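Local coordinates for protein galactan 1,3-beta-galactosidase (Phanerochaete chrysosporium, PDB 7BYS) that probably hydrolyses beta-1,3-galactan from the chain end, as a family 43 glycoside hydrolase that also carries a calcium-binding carbohydrate-binding module, at residues 3-9 with 269-273; 16-20 with 265-270; 248-252 with 293-299. All coordinates share one frame; numbering follows the deposited sequence.

Contact 1: residues 3-9 with 269-273; sequences IVSGAAW and RYIWY
W9 drives the edge of its six-membered ring into the face of W272, with CZ3 lying 3.6 Å above the plane of the W272 ring and over its centre. The planes stand at 86°, which makes this a T-shaped pair. CB of Y270 closes on a face of W9, 3.8 Å from the centroid of its six-membered ring, a CH-pi contact. What fixes the rotation of the W9 indole is an almost straight bond from NE1 to V4 O (2.8 Å). A7 N reaches that oxygen from the opposite face of its carbonyl plane, closing a type II turn. Through W9 the segment 3-9 lies against strand 269-276, in the last sheet of the five-bladed propeller expected of family 43. S5 turns OG back beside its own backbone N (chi1 -73°), where it accepts from W272 N at 2.9 Å. Water 1 bridges the two segments beside the W9 face, accepting from G6 N and Y270 N and donating to A7 O. Toward solvent the contact thins: R269, bent at chi2 (-50°), runs its CG past G6 O at 3.4 Å, and the face of its guanidinium rests on CB of exposed A8, with NH1 3.7 Å from that carbon.

Contact 2: residues 16-20 with 265-270; sequences TIQAH and LGSSRY
At the seam between the first and last blades of the propeller, the hydroxyl of Y270 on strand 269-276 is gripped by the loop 16-20. Y270 OH donates to I17 O at 2.6 Å, coming in 55° above the carbonyl plane. It also accepts from A19 N, 2.9 Å away and nearly straight at 176°, so one buried oxygen is held by two backbone groups two residues apart. The same hydroxyl sits over a face of the H20 imidazole, only 3.1 Å from CE1 of H20, whereas the two rings are slid apart and barely overlap. S268 O meets CE1 of H20 from the ring edge. No strand is shared between the first sheet and the last, so side-chain and loop contacts such as this one, just before strand 22-27, join them. Q18 doubles back at chi2 (-72°), which lets its amide bond H20 and G266 at once. OE1 of Q18 accepts from H20 NE2 at 2.9 Å, and K38 N supplies a second donor. NE2 of Q18 gives a bond to a lone pair of G266 O, 3.1 Å away. Water 2 donates to both I17 O and G266 O, while water 3 links H20 ND1 with R269 O.

Contact 3: residues 248-252 with 293-299; sequences PLGSN and NVQAGTY
L249 meets segment 293-299 at several points, beginning with N293, whose carbonyl O lies 4.1 Å from L249 CD1. The side chain of N293 serves its own turn: OD1 accepts from A296 N at 3.0 Å, an Asx motif. V294 comes next, its CG2 in loose apolar contact with L249 CD1. In the leucine, CG is anti to the backbone N (chi1 179°), which carries CG and its methyls toward G297 and T298. The tightest approach falls at G297, where the absence of side chains lets its CA come within 3.9 Å of the CA of G250. G250 CA also points a C-H at G297 O, 3.5 Å away. That oxygen takes two waters besides: water 4 is held by S251 N, and water 5 by N252 ND2 (2.9 Å). G297 and T298 together face N293 in a G1 beta bulge, and T298 O lies 3.8 Å from L249 CD2. Y299 presents its ring edge to L249 CD2 and to N252 ND2, whose amide plane stands 74° from the ring. N252 OD1 and Y299 OH bond outside the contact, to F277 N and D276 OD2. The contact thus sets the type II' hairpin turn between strands 242-249 and 252-259 against the small hairpin of strands 290-293 and 298-301, with L249 touching V292 and Y299 touching P274 of strand 269-276.

Contacts 1 and 2 are buried and share R269 and Y270, so strand 269-276 meets two parts of the N-terminal chain; W9 O and I17 N, 2.9 Å apart, probably bond to tie those parts together. Their chemistry differs along the strand: contact 1 relies mainly on aromatic rings, contact 2 on hydrogen bonds among a hydroxyl, backbone groups, an amide and an imidazole. Contact 3 lies at the surface, about 18 Å from contact 1 and 24 Å from contact 2, centre to centre. It reaches the same last sheet through its hairpin turn, and there leucine packing, glycine backbones and bridging waters replace direct polar bonds between the segments.

Contact 1: residues 3-9 with 269-273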
ATOM      1  N   ILE A   3      -3.723   9.462  -8.577  1.00 13.26           N
ATOM      2  CA  ILE A   3      -3.362   8.531  -7.511  1.00 11.31           C
ATOM      3  C   ILE A   3      -2.045   9.012  -6.927  1.00  8.85           C
ATOM      4  O   ILE A   3      -1.021   9.011  -7.613  1.00 10.29           O
ATOM      5  CB  ILE A   3      -3.226   7.100  -8.051  1.00 11.79           C
ATOM      6  CG1 ILE A   3      -4.580   6.622  -8.579  1.00 16.17           C
ATOM      7  CG2 ILE A   3      -2.694   6.158  -6.960  1.00 11.15           C
ATOM      8  CD1 ILE A   3      -4.514   5.292  -9.265  1.00 15.22           C
ATOM      9  N   VAL A   4      -2.065   9.404  -5.653  1.00  9.97           N
ATOM     10  CA  VAL A   4      -0.963  10.137  -5.037  1.00  9.70           C
ATOM     11  C   VAL A   4      -0.548   9.381  -3.774  1.00  9.24           C
ATOM     12  O   VAL A   4      -1.119   9.558  -2.693  1.00 10.60           O
ATOM     13  CB  VAL A   4      -1.336  11.590  -4.738  1.00  8.85           C
ATOM     14  CG1 VAL A   4      -0.125  12.332  -4.212  1.00 12.73           C
ATOM     15  CG2 VAL A   4      -1.873  12.251  -6.007  1.00 12.32           C
ATOM     16  N   SER A   5       0.441   8.503  -3.908  1.00 10.19           N
ATOM     17  CA  SER A   5       0.811   7.605  -2.821  1.00  9.23           C
ATOM     18  C   SER A   5       1.389   8.383  -1.645  1.00  9.55           C
ATOM     19  O   SER A   5       2.309   9.190  -1.801  1.00 10.63           O
ATOM     20  CB  SER A   5       1.843   6.604  -3.322  1.00  9.52           C
ATOM     21  OG  SER A   5       1.206   5.657  -4.162  1.00 10.83           O
ATOM     22  N   GLY A   6       0.881   8.108  -0.454  1.00  9.20           N
ATOM     23  CA  GLY A   6       1.315   8.767   0.749  1.00 12.07           C
ATOM     24  C   GLY A   6       0.374   9.849   1.227  1.00 11.09           C
ATOM     25  O   GLY A   6       0.428  10.223   2.402  1.00 14.76           O
ATOM     26  N   ALA A   7      -0.489  10.349   0.352  1.00 11.40           N
ATOM     27  CA  ALA A   7      -1.454  11.359   0.745  1.00 10.47           C
ATOM     28  C   ALA A   7      -2.581  10.723   1.553  1.00 12.76           C
ATOM     29  O   ALA A   7      -2.800   9.510   1.522  1.00 12.09           O
ATOM     30  CB  ALA A   7      -2.039  12.024  -0.498  1.00 13.00           C
ATOM     31  N   ALA A   8      -3.304  11.562   2.287  1.00 13.01           N
ATOM     32  CA  ALA A   8      -4.492  11.126   3.019  1.00 12.07           C
ATOM     33  C   ALA A   8      -5.654  11.066   2.036  1.00 14.55           C
ATOM     34  O   ALA A   8      -6.263  12.088   1.711  1.00 21.77           O
ATOM     35  CB  ALA A   8      -4.794  12.091   4.162  1.00 19.04           C
ATOM     36  N   TRP A   9      -5.959   9.868   1.550  1.00 11.42           N
ATOM     37  CA  TRP A   9      -6.998   9.698   0.542  1.00 12.11           C
ATOM     38  C   TRP A   9      -8.361   9.687   1.205  1.00 13.23           C
ATOM     39  O   TRP A   9      -8.562   9.030   2.230  1.00 14.00           O
ATOM     40  CB  TRP A   9      -6.857   8.357  -0.169  1.00 14.03           C
ATOM     41  CG  TRP A   9      -5.631   8.167  -0.965  1.00 15.97           C
ATOM     42  CD1 TRP A   9      -4.599   9.043  -1.119  1.00 14.16           C
ATOM     43  CD2 TRP A   9      -5.294   7.008  -1.731  1.00 11.96           C
ATOM     44  NE1 TRP A   9      -3.629   8.494  -1.923  1.00 13.82           N
ATOM     45  CE2 TRP A   9      -4.038   7.248  -2.320  1.00 11.19           C
ATOM     46  CE3 TRP A   9      -5.943   5.796  -1.992  1.00 14.38           C
ATOM     47  CZ2 TRP A   9      -3.405   6.317  -3.147  1.00 13.09           C
ATOM     48  CZ3 TRP A   9      -5.311   4.866  -2.803  1.00 11.74           C
ATOM     49  CH2 TRP A   9      -4.054   5.136  -3.379  1.00 12.70           C
ATOM     50  N   ARG A 269      -0.967   4.676   5.268  1.00 10.14           N
ATOM     51  CA  ARG A 269      -1.252   5.226   3.949  1.00 10.06           C
ATOM     52  C   ARG A 269      -1.347   4.116   2.909  1.00  8.89           C
ATOM     53  O   ARG A 269      -1.002   2.957   3.161  1.00  8.54           O
ATOM     54  CB  ARG A 269      -0.198   6.275   3.537  1.00  9.64           C
ATOM     55  CG  ARG A 269      -0.145   7.532   4.434  1.00 10.59           C
ATOM     56  CD  ARG A 269      -1.518   8.164   4.652  1.00 12.61           C
ATOM     57  NE  ARG A 269      -1.420   9.418   5.408  1.00 14.73           N
ATOM     58  CZ  ARG A 269      -2.403   9.929   6.138  1.00 15.29           C
ATOM     59  NH1 ARG A 269      -3.563   9.309   6.229  1.00 14.47           N
ATOM     60  NH2 ARG A 269      -2.209  11.074   6.797  1.00 17.41           N
ATOM     61  N   TYR A 270      -1.847   4.485   1.733  1.00  9.05           N
ATOM     62  CA  TYR A 270      -2.037   3.568   0.622  1.00  8.16           C
ATOM     63  C   TYR A 270      -1.006   3.921  -0.436  1.00  9.49           C
ATOM     64  O   TYR A 270      -0.979   5.057  -0.933  1.00 11.77           O
ATOM     65  CB  TYR A 270      -3.467   3.698   0.090  1.00  8.55           C
ATOM     66  CG  TYR A 270      -4.474   3.505   1.203  1.00  8.98           C
ATOM     67  CD1 TYR A 270      -4.652   2.258   1.796  1.00  9.19           C
ATOM     68  CD2 TYR A 270      -5.219   4.578   1.689  1.00 11.11           C
ATOM     69  CE1 TYR A 270      -5.545   2.079   2.832  1.00 10.36           C
ATOM     70  CE2 TYR A 270      -6.115   4.411   2.741  1.00 10.23           C
ATOM     71  CZ  TYR A 270      -6.278   3.161   3.303  1.00  8.54           C
ATOM     72  OH  TYR A 270      -7.165   2.989   4.354  1.00 10.06           O
ATOM     73  N   ILE A 271      -0.139   2.964  -0.738  1.00  7.75           N
ATOM     74  CA  ILE A 271       0.957   3.139  -1.671  1.00  8.32           C
ATOM     75  C   ILE A 271       0.579   2.318  -2.896  1.00  8.01           C
ATOM     76  O   ILE A 271       0.714   1.089  -2.902  1.00  9.35           O
ATOM     77  CB  ILE A 271       2.286   2.685  -1.052  1.00  7.65           C
ATOM     78  CG1 ILE A 271       2.536   3.340   0.331  1.00  7.88           C
ATOM     79  CG2 ILE A 271       3.439   2.973  -2.001  1.00  9.70           C
ATOM     80  CD1 ILE A 271       2.406   4.855   0.372  1.00  9.21           C
ATOM     81  N   TRP A 272       0.058   2.991  -3.918  1.00  7.65           N
ATOM     82  CA  TRP A 272      -0.352   2.349  -5.163  1.00  7.51           C
ATOM     83  C   TRP A 272       0.512   2.877  -6.296  1.00  6.37           C
ATOM     84  O   TRP A 272       0.608   4.097  -6.487  1.00  8.02           O
ATOM     85  CB  TRP A 272      -1.800   2.666  -5.514  1.00  9.08           C
ATOM     86  CG  TRP A 272      -2.863   2.069  -4.647  1.00  8.41           C
ATOM     87  CD1 TRP A 272      -2.728   1.491  -3.418  1.00  7.97           C
ATOM     88  CD2 TRP A 272      -4.250   2.049  -4.953  1.00  9.16           C
ATOM     89  NE1 TRP A 272      -3.963   1.102  -2.942  1.00  8.55           N
ATOM     90  CE2 TRP A 272      -4.912   1.430  -3.878  1.00  8.24           C
ATOM     91  CE3 TRP A 272      -5.000   2.484  -6.050  1.00 10.10           C
ATOM     92  CZ2 TRP A 272      -6.292   1.234  -3.870  1.00  9.87           C
ATOM     93  CZ3 TRP A 272      -6.363   2.285  -6.042  1.00  9.09           C
ATOM     94  CH2 TRP A 272      -6.997   1.681  -4.958  1.00 10.45           C
ATOM     95  N   TYR A 273       1.124   1.967  -7.048  1.00  6.69           N
ATOM     96  CA  TYR A 273       1.964   2.322  -8.180  1.00  7.03           C
ATOM     97  C   TYR A 273       1.681   1.380  -9.340  1.00  7.96           C
ATOM     98  O   TYR A 273       1.293   0.223  -9.127  1.00  8.29           O
ATOM     99  CB  TYR A 273       3.447   2.174  -7.826  1.00  8.61           C
ATOM    100  CG  TYR A 273       3.987   3.182  -6.850  1.00  8.33           C
ATOM    101  CD1 TYR A 273       3.883   4.545  -7.090  1.00  7.92           C
ATOM    102  CD2 TYR A 273       4.624   2.769  -5.677  1.00  8.92           C
ATOM    103  CE1 TYR A 273       4.408   5.478  -6.191  1.00  8.75           C
ATOM    104  CE2 TYR A 273       5.152   3.686  -4.782  1.00  9.99           C
ATOM    105  CZ  TYR A 273       5.029   5.036  -5.031  1.00 10.40           C
ATOM    106  OH  TYR A 273       5.556   5.931  -4.115  1.00 11.21           O
TER
HETATM  107  O   HOH W   1      -1.752   7.188   0.536  1.00 15.17           O

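Contact 2: residues 16-20 with 265-270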
ATOM      1  N   THR A  16     -11.379  10.062   5.516  1.00 12.49           N
ATOM      2  CA  THR A  16     -10.218   9.249   5.175  1.00 13.55           C
ATOM      3  C   THR A  16     -10.628   7.793   4.951  1.00 11.35           C
ATOM      4  O   THR A  16     -11.385   7.216   5.739  1.00 12.14           O
ATOM      5  CB  THR A  16      -9.175   9.343   6.287  0.58 17.20           C
ATOM      6  OG1 THR A  16      -8.969  10.723   6.620  0.58 19.86           O
ATOM      7  CG2 THR A  16      -7.853   8.741   5.827  0.58 19.40           C
ATOM      8  N   ILE A  17     -10.163   7.215   3.842  1.00 11.10           N
ATOM      9  CA  ILE A  17     -10.481   5.824   3.533  1.00  9.34           C
ATOM     10  C   ILE A  17      -9.839   4.921   4.575  1.00 10.23           C
ATOM     11  O   ILE A  17      -8.661   5.095   4.924  1.00 10.66           O
ATOM     12  CB  ILE A  17      -9.992   5.482   2.119  1.00 10.13           C
ATOM     13  CG1 ILE A  17     -10.828   6.247   1.090  1.00 12.06           C
ATOM     14  CG2 ILE A  17     -10.065   3.967   1.868  1.00 10.39           C
ATOM     15  CD1 ILE A  17     -10.305   6.155  -0.320  1.00 12.08           C
ATOM     16  N   GLN A  18     -10.617   3.962   5.086  1.00 10.17           N
ATOM     17  CA  GLN A  18     -10.189   2.995   6.095  1.00  8.19           C
ATOM     18  C   GLN A  18     -10.348   1.595   5.512  1.00 10.35           C
ATOM     19  O   GLN A  18     -11.331   0.904   5.789  1.00 10.73           O
ATOM     20  CB  GLN A  18     -11.003   3.163   7.365  1.00 11.90           C
ATOM     21  CG  GLN A  18     -10.693   4.471   8.091  1.00 11.18           C
ATOM     22  CD  GLN A  18      -9.334   4.458   8.743  1.00 12.11           C
ATOM     23  OE1 GLN A  18      -8.695   3.413   8.848  1.00 12.71           O
ATOM     24  NE2 GLN A  18      -8.874   5.626   9.180  1.00 15.16           N
ATOM     25  N   ALA A  19      -9.378   1.184   4.703  1.00  9.27           N
ATOM     26  CA  ALA A  19      -9.428  -0.106   4.014  1.00  9.02           C
ATOM     27  C   ALA A  19      -8.004  -0.648   3.864  1.00  8.12           C
ATOM     28  O   ALA A  19      -7.487  -0.876   2.771  1.00  8.75           O
ATOM     29  CB  ALA A  19     -10.165   0.032   2.684  1.00  9.80           C
ATOM     30  N   HIS A  20      -7.325  -0.826   4.993  1.00  8.48           N
ATOM     31  CA  HIS A  20      -5.961  -1.344   4.998  1.00  7.93           C
ATOM     32  C   HIS A  20      -5.962  -2.847   4.735  1.00  8.89           C
ATOM     33  O   HIS A  20      -6.950  -3.537   4.983  1.00  9.09           O
ATOM     34  CB  HIS A  20      -5.320  -0.985   6.336  1.00  9.39           C
ATOM     35  CG  HIS A  20      -5.585   0.435   6.748  1.00  9.96           C
ATOM     36  ND1 HIS A  20      -4.794   1.485   6.334  1.00 11.56           N
ATOM     37  CD2 HIS A  20      -6.575   0.980   7.497  1.00  9.68           C
ATOM     38  CE1 HIS A  20      -5.273   2.617   6.822  1.00  8.59           C
ATOM     39  NE2 HIS A  20      -6.349   2.340   7.541  1.00 10.09           N
ATOM     40  N   LEU A 265      -2.161   3.965  13.590  1.00 12.41           N
ATOM     41  CA  LEU A 265      -2.523   2.968  12.581  1.00 13.03           C
ATOM     42  C   LEU A 265      -3.601   3.467  11.637  1.00 12.50           C
ATOM     43  O   LEU A 265      -3.604   3.104  10.455  1.00 14.31           O
ATOM     44  CB  LEU A 265      -2.998   1.677  13.245  1.00 15.12           C
ATOM     45  CG  LEU A 265      -1.886   0.692  13.591  1.00 14.63           C
ATOM     46  CD1 LEU A 265      -2.422  -0.423  14.494  1.00 17.16           C
ATOM     47  CD2 LEU A 265      -1.186   0.128  12.348  1.00 14.27           C
ATOM     48  N   GLY A 266      -4.535   4.280  12.131  1.00 13.61           N
ATOM     49  CA  GLY A 266      -5.579   4.787  11.266  1.00 15.15           C
ATOM     50  C   GLY A 266      -5.087   5.726  10.206  1.00 13.61           C
ATOM     51  O   GLY A 266      -5.830   6.011   9.261  1.00 16.93           O
ATOM     52  N   SER A 267      -3.856   6.207  10.337  1.00 11.54           N
ATOM     53  CA  SER A 267      -3.233   7.055   9.338  1.00 11.43           C
ATOM     54  C   SER A 267      -2.228   6.298   8.482  1.00 10.42           C
ATOM     55  O   SER A 267      -1.467   6.921   7.733  1.00 11.42           O
ATOM     56  CB  SER A 267      -2.594   8.277  10.005  1.00 11.24           C
ATOM     57  OG  SER A 267      -3.602   9.077  10.615  1.00 15.81           O
ATOM     58  N   SER A 268      -2.212   4.968   8.566  1.00 10.07           N
ATOM     59  CA  SER A 268      -1.442   4.191   7.603  1.00 10.65           C
ATOM     60  C   SER A 268      -1.918   4.527   6.192  1.00  8.46           C
ATOM     61  O   SER A 268      -3.118   4.669   5.946  1.00 10.46           O
ATOM     62  CB  SER A 268      -1.609   2.689   7.863  1.00 10.43           C
ATOM     63  OG  SER A 268      -1.196   2.338   9.181  1.00 10.39           O
ATOM     64  N   ARG A 269      -0.967   4.676   5.268  1.00 10.14           N
ATOM     65  CA  ARG A 269      -1.252   5.226   3.949  1.00 10.06           C
ATOM     66  C   ARG A 269      -1.347   4.116   2.909  1.00  8.89           C
ATOM     67  O   ARG A 269      -1.002   2.957   3.161  1.00  8.54           O
ATOM     68  CB  ARG A 269      -0.198   6.275   3.537  1.00  9.64           C
ATOM     69  CG  ARG A 269      -0.145   7.532   4.434  1.00 10.59           C
ATOM     70  CD  ARG A 269      -1.518   8.164   4.652  1.00 12.61           C
ATOM     71  NE  ARG A 269      -1.420   9.418   5.408  1.00 14.73           N
ATOM     72  CZ  ARG A 269      -2.403   9.929   6.138  1.00 15.29           C
ATOM     73  NH1 ARG A 269      -3.563   9.309   6.229  1.00 14.47           N
ATOM     74  NH2 ARG A 269      -2.209  11.074   6.797  1.00 17.41           N
ATOM     75  N   TYR A 270      -1.847   4.485   1.733  1.00  9.05           N
ATOM     76  CA  TYR A 270      -2.037   3.568   0.622  1.00  8.16           C
ATOM     77  C   TYR A 270      -1.006   3.921  -0.436  1.00  9.49           C
ATOM     78  O   TYR A 270      -0.979   5.057  -0.933  1.00 11.77           O
ATOM     79  CB  TYR A 270      -3.467   3.698   0.090  1.00  8.55           C
ATOM     80  CG  TYR A 270      -4.474   3.505   1.203  1.00  8.98           C
ATOM     81  CD1 TYR A 270      -4.652   2.258   1.796  1.00  9.19           C
ATOM     82  CD2 TYR A 270      -5.219   4.578   1.689  1.00 11.11           C
ATOM     83  CE1 TYR A 270      -5.545   2.079   2.832  1.00 10.36           C
ATOM     84  CE2 TYR A 270      -6.115   4.411   2.741  1.00 10.23           C
ATOM     85  CZ  TYR A 270      -6.278   3.161   3.303  1.00  8.54           C
ATOM     86  OH  TYR A 270      -7.165   2.989   4.354  1.00 10.06           O
TER
HETATM   87  O   HOH W   2      -6.617   5.446   6.815  1.00 17.16           O
HETATM   88  O   HOH W   3      -2.503   1.271   4.903  1.00  9.73           O

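Contact 3: residues 248-252 with 293-299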
ATOM      1  N   PRO A 248      -4.843  -6.757 -11.851  1.00  9.16           N
ATOM      2  CA  PRO A 248      -4.494  -6.692 -13.277  1.00  9.95           C
ATOM      3  C   PRO A 248      -4.944  -5.375 -13.896  1.00 10.25           C
ATOM      4  O   PRO A 248      -5.955  -4.795 -13.506  1.00 12.42           O
ATOM      5  CB  PRO A 248      -5.240  -7.885 -13.893  1.00 12.72           C
ATOM      6  CG  PRO A 248      -6.209  -8.329 -12.885  1.00 12.56           C
ATOM      7  CD  PRO A 248      -5.770  -7.854 -11.533  1.00 10.43           C
ATOM      8  N   LEU A 249      -4.152  -4.884 -14.851  1.00 10.58           N
ATOM      9  CA  LEU A 249      -4.453  -3.614 -15.525  1.00  9.85           C
ATOM     10  C   LEU A 249      -3.886  -3.723 -16.944  1.00 12.60           C
ATOM     11  O   LEU A 249      -2.716  -3.420 -17.172  1.00 12.61           O
ATOM     12  CB  LEU A 249      -3.854  -2.422 -14.785  1.00 10.29           C
ATOM     13  CG  LEU A 249      -4.099  -1.055 -15.439  1.00 12.22           C
ATOM     14  CD1 LEU A 249      -5.518  -0.606 -15.205  1.00 11.78           C
ATOM     15  CD2 LEU A 249      -3.118  -0.007 -14.936  1.00 13.29           C
ATOM     16  N   GLY A 250      -4.719  -4.191 -17.880  1.00 13.38           N
ATOM     17  CA  GLY A 250      -4.243  -4.351 -19.248  1.00 14.57           C
ATOM     18  C   GLY A 250      -3.098  -5.338 -19.290  1.00 14.60           C
ATOM     19  O   GLY A 250      -3.155  -6.411 -18.682  1.00 17.65           O
ATOM     20  N   SER A 251      -2.029  -4.977 -19.993  1.00 13.43           N
ATOM     21  CA  SER A 251      -0.851  -5.830 -20.033  1.00 15.57           C
ATOM     22  C   SER A 251       0.058  -5.629 -18.831  1.00 17.64           C
ATOM     23  O   SER A 251       1.143  -6.214 -18.785  1.00 17.95           O
ATOM     24  CB  SER A 251      -0.068  -5.619 -21.328  0.68 19.96           C
ATOM     25  OG  SER A 251       0.252  -4.258 -21.504  0.68 21.83           O
ATOM     26  N   ASN A 252      -0.369  -4.830 -17.856  1.00 15.24           N
ATOM     27  CA  ASN A 252       0.400  -4.612 -16.639  1.00 12.15           C
ATOM     28  C   ASN A 252      -0.463  -4.902 -15.412  1.00 11.66           C
ATOM     29  O   ASN A 252      -1.352  -5.756 -15.457  1.00 12.15           O
ATOM     30  CB  ASN A 252       0.987  -3.196 -16.640  1.00 13.41           C
ATOM     31  CG  ASN A 252       1.856  -2.929 -17.871  1.00 13.37           C
ATOM     32  OD1 ASN A 252       2.940  -3.490 -18.013  1.00 15.08           O
ATOM     33  ND2 ASN A 252       1.362  -2.083 -18.772  1.00 17.65           N
ATOM     34  N   ASN A 293      -6.727   4.445 -16.135  1.00 13.88           N
ATOM     35  CA  ASN A 293      -7.923   4.255 -16.954  1.00 14.62           C
ATOM     36  C   ASN A 293      -8.197   2.761 -16.876  1.00 12.21           C
ATOM     37  O   ASN A 293      -7.642   1.977 -17.649  1.00 14.17           O
ATOM     38  CB  ASN A 293      -7.735   4.706 -18.400  1.00 15.57           C
ATOM     39  CG  ASN A 293      -9.026   4.590 -19.224  1.00 19.41           C
ATOM     40  OD1 ASN A 293      -9.937   3.825 -18.885  1.00 15.64           O
ATOM     41  ND2 ASN A 293      -9.097   5.343 -20.319  1.00 20.49           N
ATOM     42  N   VAL A 294      -9.029   2.368 -15.909  1.00 13.08           N
ATOM     43  CA  VAL A 294      -9.222   0.946 -15.665  1.00 14.11           C
ATOM     44  C   VAL A 294      -9.962   0.279 -16.823  1.00 15.83           C
ATOM     45  O   VAL A 294      -9.750  -0.907 -17.097  1.00 21.43           O
ATOM     46  CB  VAL A 294      -9.877   0.708 -14.288  1.00 18.56           C
ATOM     47  CG1 VAL A 294     -11.339   1.130 -14.289  1.00 17.59           C
ATOM     48  CG2 VAL A 294      -9.699  -0.741 -13.856  1.00 22.40           C
ATOM     49  N   GLN A 295     -10.805   1.026 -17.538  1.00 15.98           N
ATOM     50  CA  GLN A 295     -11.510   0.460 -18.687  1.00 18.45           C
ATOM     51  C   GLN A 295     -10.568   0.214 -19.861  1.00 18.79           C
ATOM     52  O   GLN A 295     -10.719  -0.776 -20.592  1.00 18.03           O
ATOM     53  CB  GLN A 295     -12.660   1.380 -19.105  1.00 20.94           C
ATOM     54  CG  GLN A 295     -13.740   1.563 -18.041  1.00 23.33           C
ATOM     55  CD  GLN A 295     -13.471   2.745 -17.123  1.00 35.86           C
ATOM     56  OE1 GLN A 295     -12.400   3.357 -17.167  1.00 32.04           O
ATOM     57  NE2 GLN A 295     -14.449   3.075 -16.283  1.00 37.70           N
ATOM     58  N   ALA A 296      -9.602   1.114 -20.075  1.00 13.87           N
ATOM     59  CA  ALA A 296      -8.609   0.930 -21.125  1.00 13.88           C
ATOM     60  C   ALA A 296      -7.500  -0.025 -20.713  1.00 14.02           C
ATOM     61  O   ALA A 296      -6.800  -0.551 -21.585  1.00 16.14           O
ATOM     62  CB  ALA A 296      -7.986   2.269 -21.526  1.00 13.10           C
ATOM     63  N   GLY A 297      -7.319  -0.252 -19.415  1.00 11.97           N
ATOM     64  CA  GLY A 297      -6.195  -1.032 -18.932  1.00 14.01           C
ATOM     65  C   GLY A 297      -4.878  -0.290 -19.013  1.00 10.58           C
ATOM     66  O   GLY A 297      -3.843  -0.903 -19.301  1.00 14.83           O
ATOM     67  N   THR A 298      -4.896   1.028 -18.795  1.00 12.62           N
ATOM     68  CA  THR A 298      -3.730   1.869 -19.000  1.00 13.98           C
ATOM     69  C   THR A 298      -3.495   2.751 -17.783  1.00 13.51           C
ATOM     70  O   THR A 298      -4.364   2.931 -16.930  1.00 11.71           O
ATOM     71  CB  THR A 298      -3.878   2.752 -20.252  1.00 14.96           C
ATOM     72  OG1 THR A 298      -4.987   3.646 -20.084  1.00 17.25           O
ATOM     73  CG2 THR A 298      -4.079   1.886 -21.495  1.00 15.87           C
ATOM     74  N   TYR A 299      -2.288   3.287 -17.711  1.00 14.22           N
ATOM     75  CA  TYR A 299      -1.936   4.273 -16.706  1.00 14.06           C
ATOM     76  C   TYR A 299      -1.115   5.356 -17.386  1.00 14.27           C
ATOM     77  O   TYR A 299      -0.514   5.133 -18.442  1.00 15.33           O
ATOM     78  CB  TYR A 299      -1.152   3.652 -15.535  1.00 12.52           C
ATOM     79  CG  TYR A 299       0.218   3.122 -15.910  1.00 12.05           C
ATOM     80  CD1 TYR A 299       0.392   1.811 -16.356  1.00 11.16           C
ATOM     81  CD2 TYR A 299       1.340   3.936 -15.821  1.00 12.53           C
ATOM     82  CE1 TYR A 299       1.647   1.333 -16.698  1.00 14.15           C
ATOM     83  CE2 TYR A 299       2.593   3.468 -16.161  1.00 13.26           C
ATOM     84  CZ  TYR A 299       2.742   2.167 -16.599  1.00 13.27           C
ATOM     85  OH  TYR A 299       4.000   1.703 -16.934  1.00 19.19           O
TER
HETATM   86  O   HOH W   4      -2.299  -2.339 -21.203  1.00 22.12           O
HETATM   87  O   HOH W   5      -1.128  -0.840 -18.102  1.00 20.99           O